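PDB 3S99: basic membrane lipoprotein from Brucella melitensis biovar Abortus, which binds adenine and probably other purines such as guanine, and may serve as the binding component of an ABC-type purine uptake system. Local coordinates for residues Phe31-Pro36 and Gly41-His46; Ser126-Arg131 and Gly256-Asp261. One frame throughout, in Å; residues are numbered along the deposited sequence.

Contact 1 (Phe31-Pro36 and Gly41-His46); sequences FIYIGP and GWTYQH. With ADE (adenine), chain T.
T43, in the first turn of helix 42-57, lies against the chain that leaves strand 27-32, and its two branches do different work there. The methyl CG2 meets the base of the Y33 ring obliquely, 3.5 Å from Y33 CD2, and also reaches the backbone at P36, with T43 CG2 3.4 Å from P36 C. The hydroxyl branch takes the other slot: T43 OG1 lies anti to its own carbonyl carbon (chi1 -75°) and faces the turn at I34 and G35. There a water accepts from I34 N at 2.9 Å and donates to T43 OG1 at 2.9 Å, bridging the strand exit and the helix. Y33 runs past H46 in the opposite direction, Y33 CE1 3.9 Å from H46 CB, and its hydroxyl is bonded to D47.

W42 has CG anti to the backbone N (chi1 172°), which lays one face of its indole against adenine; ADE N1 is 3.3 Å above the indole plane. H46, its ND1 hydrogen-bonded to Y259 OH, sets NE2 over the opposite face, offset toward the rim, and the indole NE1 is bonded to T93 O, which should limit rotation of the ring. I34 CG2 touches both partners, 4.2 Å from W42 CD1 and 3.9 Å from ADE C2. This strand-to-helix connection of a beta-alpha-beta unit thus supplies I34 and W42 to the purine pocket. The chemistry implies a division of labour: methyl packing and a shared water join loop to helix, while the indole offers adenine a flat surface probably steadied by T93 O and H46.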
loop_
_atom_site.group_PDB
_atom_site.type_symbol
_atom_site.label_atom_id
_atom_site.label_comp_id
_atom_site.label_asym_id
_atom_site.label_seq_id
_atom_site.Cartn_x
_atom_site.Cartn_y
_atom_site.Cartn_z
ATOM N N PHE A 31 9.630 -15.935 3.130
ATOM C CA PHE A 31 8.576 -14.948 2.959
ATOM C C PHE A 31 7.282 -15.504 3.543
ATOM O O PHE A 31 6.945 -16.690 3.335
ATOM C CB PHE A 31 8.349 -14.602 1.485
ATOM C CG PHE A 31 9.502 -13.933 0.830
ATOM C CD1 PHE A 31 9.529 -12.535 0.690
ATOM C CD2 PHE A 31 10.594 -14.683 0.390
ATOM C CE1 PHE A 31 10.626 -11.906 0.109
ATOM C CE2 PHE A 31 11.686 -14.061 -0.204
ATOM C CZ PHE A 31 11.691 -12.660 -0.345
ATOM N N ILE A 32 6.576 -14.652 4.283
ATOM C CA ILE A 32 5.236 -14.933 4.785
ATOM C C ILE A 32 4.247 -13.962 4.121
ATOM O O ILE A 32 4.408 -12.740 4.258
ATOM C CB ILE A 32 5.179 -14.727 6.305
ATOM C CG1 ILE A 32 6.204 -15.628 7.008
ATOM C CG2 ILE A 32 3.769 -15.041 6.810
ATOM C CD1 ILE A 32 5.922 -17.118 6.857
ATOM N N TYR A 33 3.232 -14.492 3.420
ATOM C CA TYR A 33 2.247 -13.655 2.752
ATOM C C TYR A 33 0.876 -13.803 3.456
ATOM O O TYR A 33 0.496 -14.877 3.841
ATOM C CB TYR A 33 2.061 -14.042 1.287
ATOM C CG TYR A 33 3.304 -14.058 0.415
ATOM C CD1 TYR A 33 4.326 -13.111 0.572
ATOM C CD2 TYR A 33 3.424 -14.975 -0.603
ATOM C CE1 TYR A 33 5.459 -13.132 -0.251
ATOM C CE2 TYR A 33 4.566 -14.989 -1.446
ATOM C CZ TYR A 33 5.551 -14.051 -1.259
ATOM O OH TYR A 33 6.646 -14.076 -2.064
ATOM N N ILE A 34 0.139 -12.706 3.553
ATOM C CA ILE A 34 -1.202 -12.708 4.134
ATOM C C ILE A 34 -2.233 -13.232 3.100
ATOM O O ILE A 34 -3.291 -13.715 3.470
ATOM C CB ILE A 34 -1.566 -11.288 4.635
ATOM C CG1 ILE A 34 -2.885 -11.286 5.433
ATOM C CG2 ILE A 34 -1.675 -10.297 3.460
ATOM C CD1 ILE A 34 -2.725 -11.491 6.881
ATOM N N GLY A 35 -1.909 -13.162 1.811
ATOM C CA GLY A 35 -2.760 -13.739 0.773
ATOM C C GLY A 35 -1.987 -14.630 -0.187
ATOM O O GLY A 35 -0.851 -15.059 0.118
ATOM N N PRO A 36 -2.586 -14.914 -1.357
ATOM C CA PRO A 36 -1.931 -15.680 -2.384
ATOM C C PRO A 36 -1.334 -14.778 -3.444
ATOM O O PRO A 36 -1.888 -13.738 -3.720
ATOM C CB PRO A 36 -3.093 -16.501 -2.998
ATOM C CG PRO A 36 -4.284 -15.711 -2.775
ATOM C CD PRO A 36 -3.993 -14.669 -1.716
ATOM N N GLY A 41 -2.294 -8.448 -6.850
ATOM C CA GLY A 41 -2.194 -7.133 -6.198
ATOM C C GLY A 41 -1.074 -7.166 -5.170
ATOM O O GLY A 41 0.094 -7.324 -5.525
ATOM N N TRP A 42 -1.446 -7.052 -3.897
ATOM C CA TRP A 42 -0.495 -6.875 -2.802
ATOM C C TRP A 42 0.452 -8.038 -2.651
ATOM O O TRP A 42 1.652 -7.852 -2.634
ATOM C CB TRP A 42 -1.249 -6.708 -1.479
ATOM C CG TRP A 42 -0.352 -6.706 -0.272
ATOM C CD1 TRP A 42 -0.027 -7.766 0.538
ATOM C CD2 TRP A 42 0.361 -5.581 0.225
ATOM N NE1 TRP A 42 0.821 -7.339 1.557
ATOM C CE2 TRP A 42 1.093 -6.006 1.362
ATOM C CE3 TRP A 42 0.417 -4.234 -0.156
ATOM C CZ2 TRP A 42 1.891 -5.126 2.116
ATOM C CZ3 TRP A 42 1.253 -3.364 0.563
ATOM C CH2 TRP A 42 1.970 -3.813 1.691
ATOM N N THR A 43 -0.072 -9.252 -2.481
ATOM C CA THR A 43 0.827 -10.392 -2.259
ATOM C C THR A 43 1.613 -10.705 -3.548
ATOM O O THR A 43 2.811 -11.039 -3.528
ATOM C CB THR A 43 0.078 -11.606 -1.726
ATOM O OG1 THR A 43 -0.238 -11.370 -0.340
ATOM C CG2 THR A 43 0.947 -12.881 -1.859
ATOM N N TYR A 44 0.941 -10.542 -4.679
ATOM C CA TYR A 44 1.560 -10.753 -5.984
ATOM C C TYR A 44 2.817 -9.879 -6.162
ATOM O O TYR A 44 3.843 -10.365 -6.610
ATOM C CB TYR A 44 0.537 -10.424 -7.058
ATOM C CG TYR A 44 1.057 -10.427 -8.466
ATOM C CD1 TYR A 44 1.343 -11.625 -9.116
ATOM C CD2 TYR A 44 1.223 -9.232 -9.178
ATOM C CE1 TYR A 44 1.797 -11.632 -10.455
ATOM C CE2 TYR A 44 1.677 -9.231 -10.507
ATOM C CZ TYR A 44 1.953 -10.422 -11.127
ATOM O OH TYR A 44 2.420 -10.435 -12.402
ATOM N N GLN A 45 2.708 -8.588 -5.839
ATOM C CA GLN A 45 3.849 -7.670 -5.896
ATOM C C GLN A 45 4.978 -8.107 -4.968
ATOM O O GLN A 45 6.140 -8.041 -5.333
ATOM C CB GLN A 45 3.457 -6.252 -5.490
ATOM C CG GLN A 45 3.095 -5.254 -6.552
ATOM C CD GLN A 45 3.890 -5.274 -7.842
ATOM O OE1 GLN A 45 3.454 -5.869 -8.807
ATOM N NE2 GLN A 45 5.011 -4.576 -7.878
ATOM N N HIS A 46 4.649 -8.556 -3.756
ATOM C CA HIS A 46 5.689 -9.155 -2.916
ATOM C C HIS A 46 6.373 -10.340 -3.587
ATOM O O HIS A 46 7.603 -10.444 -3.575
ATOM C CB HIS A 46 5.159 -9.513 -1.530
ATOM C CG HIS A 46 4.943 -8.326 -0.649
ATOM N ND1 HIS A 46 5.993 -7.583 -0.121
ATOM C CD2 HIS A 46 3.802 -7.754 -0.191
ATOM C CE1 HIS A 46 5.494 -6.623 0.634
ATOM N NE2 HIS A 46 4.170 -6.687 0.592
HETATM N N9 ADE T . -0.041 -4.571 5.459
HETATM C C8 ADE T . 0.115 -3.219 5.247
HETATM N N7 ADE T . -0.477 -2.757 4.172
HETATM C C5 ADE T . -1.054 -3.935 3.684
HETATM C C6 ADE T . -1.823 -4.117 2.568
HETATM N N6 ADE T . -2.044 -3.038 1.803
HETATM N N1 ADE T . -2.277 -5.384 2.295
HETATM C C2 ADE T . -1.966 -6.381 3.141
HETATM N N3 ADE T . -1.234 -6.325 4.254
HETATM C C4 ADE T . -0.816 -5.052 4.447
HETATM O O HOH W 1 1.248 -10.465 2.020
#

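Contact 2 (Ser126-Arg131 and Gly256-Asp261); sequences SAYNAR and GPYYID
S126, at the start of this segment, approaches Y258 only loosely, S126 CB standing 4.4 Å from Y258 OH, at the margin of an aromatic cluster of Y128, Y258 and Y259 between a strand of the parallel sheet and helix 256-268. The two elements run nearly antiparallel, their axes 11.6 Å apart, a layered alpha/beta arrangement in which large side chains fill the space between. The hydroxyl of S126 is bonded to the backbone N of Q274, next to the edge strand 275-278.

Y128, further along the strand, carries nearly all of the strand's share of the contact. Its CG occupies the slot between backbone N and carbonyl carbon (chi1 67°), which brings the ring out over the sheet. Y258, extended from the helix, sets CE2 over one face of that ring, 3.5 Å from Y128 CG; the two planes are inclined at 31°. The phenol oxygen of Y258 passes alongside Y128 CB and is hydrogen-bonded to the carboxylate of E114 on strand 112-116.

Further out, the ring of Y259 is turned almost perpendicular to that of Y128, the planes at 88°, and Y128 CE2 lies at its edge, in plane. The cluster closes at the far end of the Y128 side chain, where Y128 OH and Y259 OH share a hydrogen bond of 2.7 Å.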
loop_
_atom_site.group_PDB
_atom_site.type_symbol
_atom_site.label_atom_id
_atom_site.label_comp_id
_atom_site.label_asym_id
_atom_site.label_seq_id
_atom_site.Cartn_x
_atom_site.Cartn_y
_atom_site.Cartn_z
ATOM N N SER A 126 14.251 -5.391 11.214
ATOM C CA SER A 126 14.054 -4.150 10.521
ATOM C C SER A 126 12.580 -4.000 10.163
ATOM O O SER A 126 11.815 -4.975 10.135
ATOM C CB SER A 126 14.921 -4.095 9.248
ATOM O OG SER A 126 16.293 -4.018 9.571
ATOM N N ALA A 127 12.205 -2.766 9.881
ATOM C CA ALA A 127 10.860 -2.394 9.520
ATOM C C ALA A 127 10.951 -1.580 8.266
ATOM O O ALA A 127 11.634 -0.548 8.202
ATOM C CB ALA A 127 10.167 -1.552 10.644
ATOM N N TYR A 128 10.194 -1.991 7.274
ATOM C CA TYR A 128 10.216 -1.306 6.022
ATOM C C TYR A 128 8.820 -0.888 5.620
ATOM O O TYR A 128 7.931 -1.719 5.397
ATOM C CB TYR A 128 10.973 -2.137 4.980
ATOM C CG TYR A 128 10.318 -3.470 4.552
ATOM C CD1 TYR A 128 10.463 -4.618 5.312
ATOM C CD2 TYR A 128 9.568 -3.555 3.381
ATOM C CE1 TYR A 128 9.879 -5.818 4.916
ATOM C CE2 TYR A 128 8.980 -4.731 2.989
ATOM C CZ TYR A 128 9.154 -5.874 3.754
ATOM O OH TYR A 128 8.589 -7.064 3.357
ATOM N N ASN A 129 8.634 0.432 5.557
ATOM C CA ASN A 129 7.350 1.045 5.263
ATOM C C ASN A 129 7.430 1.913 3.995
ATOM O O ASN A 129 8.492 2.442 3.673
ATOM C CB ASN A 129 6.913 1.867 6.505
ATOM C CG ASN A 129 5.431 2.203 6.494
ATOM O OD1 ASN A 129 4.704 1.702 5.643
ATOM N ND2 ASN A 129 4.971 3.035 7.461
ATOM N N ALA A 130 6.323 2.015 3.255
ATOM C CA ALA A 130 6.257 2.812 2.030
ATOM C C ALA A 130 5.235 3.898 2.216
ATOM O O ALA A 130 4.176 3.646 2.784
ATOM C CB ALA A 130 5.864 1.957 0.820
ATOM N N ARG A 131 5.530 5.096 1.712
ATOM C CA ARG A 131 4.565 6.188 1.744
ATOM C C ARG A 131 3.515 6.018 0.633
ATOM O O ARG A 131 3.468 6.827 -0.313
ATOM C CB ARG A 131 5.270 7.530 1.561
ATOM C CG ARG A 131 6.296 7.835 2.630
ATOM C CD ARG A 131 6.816 9.271 2.534
ATOM N NE ARG A 131 7.880 9.488 3.506
ATOM C CZ ARG A 131 7.716 9.877 4.768
ATOM N NH1 ARG A 131 6.519 10.164 5.246
ATOM N NH2 ARG A 131 8.776 9.991 5.575
ATOM N N GLY A 256 11.425 -4.959 -4.956
ATOM C CA GLY A 256 12.545 -5.787 -5.435
ATOM C C GLY A 256 13.935 -5.270 -5.115
ATOM O O GLY A 256 14.754 -6.007 -4.585
ATOM N N PRO A 257 14.210 -4.003 -5.445
ATOM C CA PRO A 257 15.530 -3.467 -5.114
ATOM C C PRO A 257 15.831 -3.512 -3.625
ATOM O O PRO A 257 16.950 -3.811 -3.238
ATOM C CB PRO A 257 15.465 -2.026 -5.652
ATOM C CG PRO A 257 14.476 -2.148 -6.874
ATOM C CD PRO A 257 13.431 -3.109 -6.335
ATOM N N TYR A 258 14.823 -3.279 -2.790
ATOM C CA TYR A 258 14.996 -3.333 -1.345
ATOM C C TYR A 258 15.326 -4.760 -0.898
ATOM O O TYR A 258 16.278 -4.995 -0.135
ATOM C CB TYR A 258 13.727 -2.808 -0.626
ATOM C CG TYR A 258 13.886 -2.834 0.886
ATOM C CD1 TYR A 258 14.703 -1.903 1.522
ATOM C CD2 TYR A 258 13.273 -3.798 1.663
ATOM C CE1 TYR A 258 14.911 -1.923 2.885
ATOM C CE2 TYR A 258 13.470 -3.828 3.065
ATOM C CZ TYR A 258 14.305 -2.893 3.658
ATOM O OH TYR A 258 14.526 -2.859 5.009
ATOM N N TYR A 259 14.580 -5.729 -1.410
ATOM C CA TYR A 259 14.819 -7.133 -1.048
ATOM C C TYR A 259 16.218 -7.582 -1.476
ATOM O O TYR A 259 16.906 -8.280 -0.758
ATOM C CB TYR A 259 13.748 -8.033 -1.677
ATOM C CG TYR A 259 12.355 -7.870 -1.064
ATOM C CD1 TYR A 259 12.143 -7.069 0.067
ATOM C CD2 TYR A 259 11.263 -8.543 -1.594
ATOM C CE1 TYR A 259 10.894 -6.934 0.630
ATOM C CE2 TYR A 259 9.982 -8.417 -1.014
ATOM C CZ TYR A 259 9.819 -7.621 0.090
ATOM O OH TYR A 259 8.594 -7.492 0.666
ATOM N N ILE A 260 16.638 -7.177 -2.659
ATOM C CA ILE A 260 17.975 -7.521 -3.129
ATOM C C ILE A 260 19.028 -6.882 -2.203
ATOM O O ILE A 260 19.949 -7.561 -1.772
ATOM C CB ILE A 260 18.151 -7.104 -4.598
ATOM C CG1 ILE A 260 17.300 -8.016 -5.501
ATOM C CG2 ILE A 260 19.659 -7.153 -5.018
ATOM C CD1 ILE A 260 16.955 -7.443 -6.856
ATOM N N ASP A 261 18.878 -5.597 -1.884
ATOM C CA ASP A 261 19.868 -4.896 -1.040
ATOM C C ASP A 261 20.042 -5.584 0.331
ATOM O O ASP A 261 21.152 -5.859 0.755
ATOM C CB ASP A 261 19.482 -3.421 -0.858
ATOM C CG ASP A 261 20.440 -2.675 0.080
ATOM O OD1 ASP A 261 21.611 -2.520 -0.288
ATOM O OD2 ASP A 261 20.022 -2.284 1.200
#

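Both contacts are buried and reach the same parallel sheet, yet they illustrate how one framework can serve different ends. Contact 1 is local, joining a strand exit to the helix that follows it, and it borders the ligand; contact 2 brings together segments more than a hundred residues apart, with the side chain of Y128 about 9 Å from adenine. Water and methyl groups fasten the first, whereas phenol rings and hydroxyls dominate the second. They meet directly: H46 ND1 and Y259 OH are 2.7 Å apart in a probable hydrogen bond, and F31 packs on Y259. Through H46, contact 2 may therefore act as a second shell to the indole of W42.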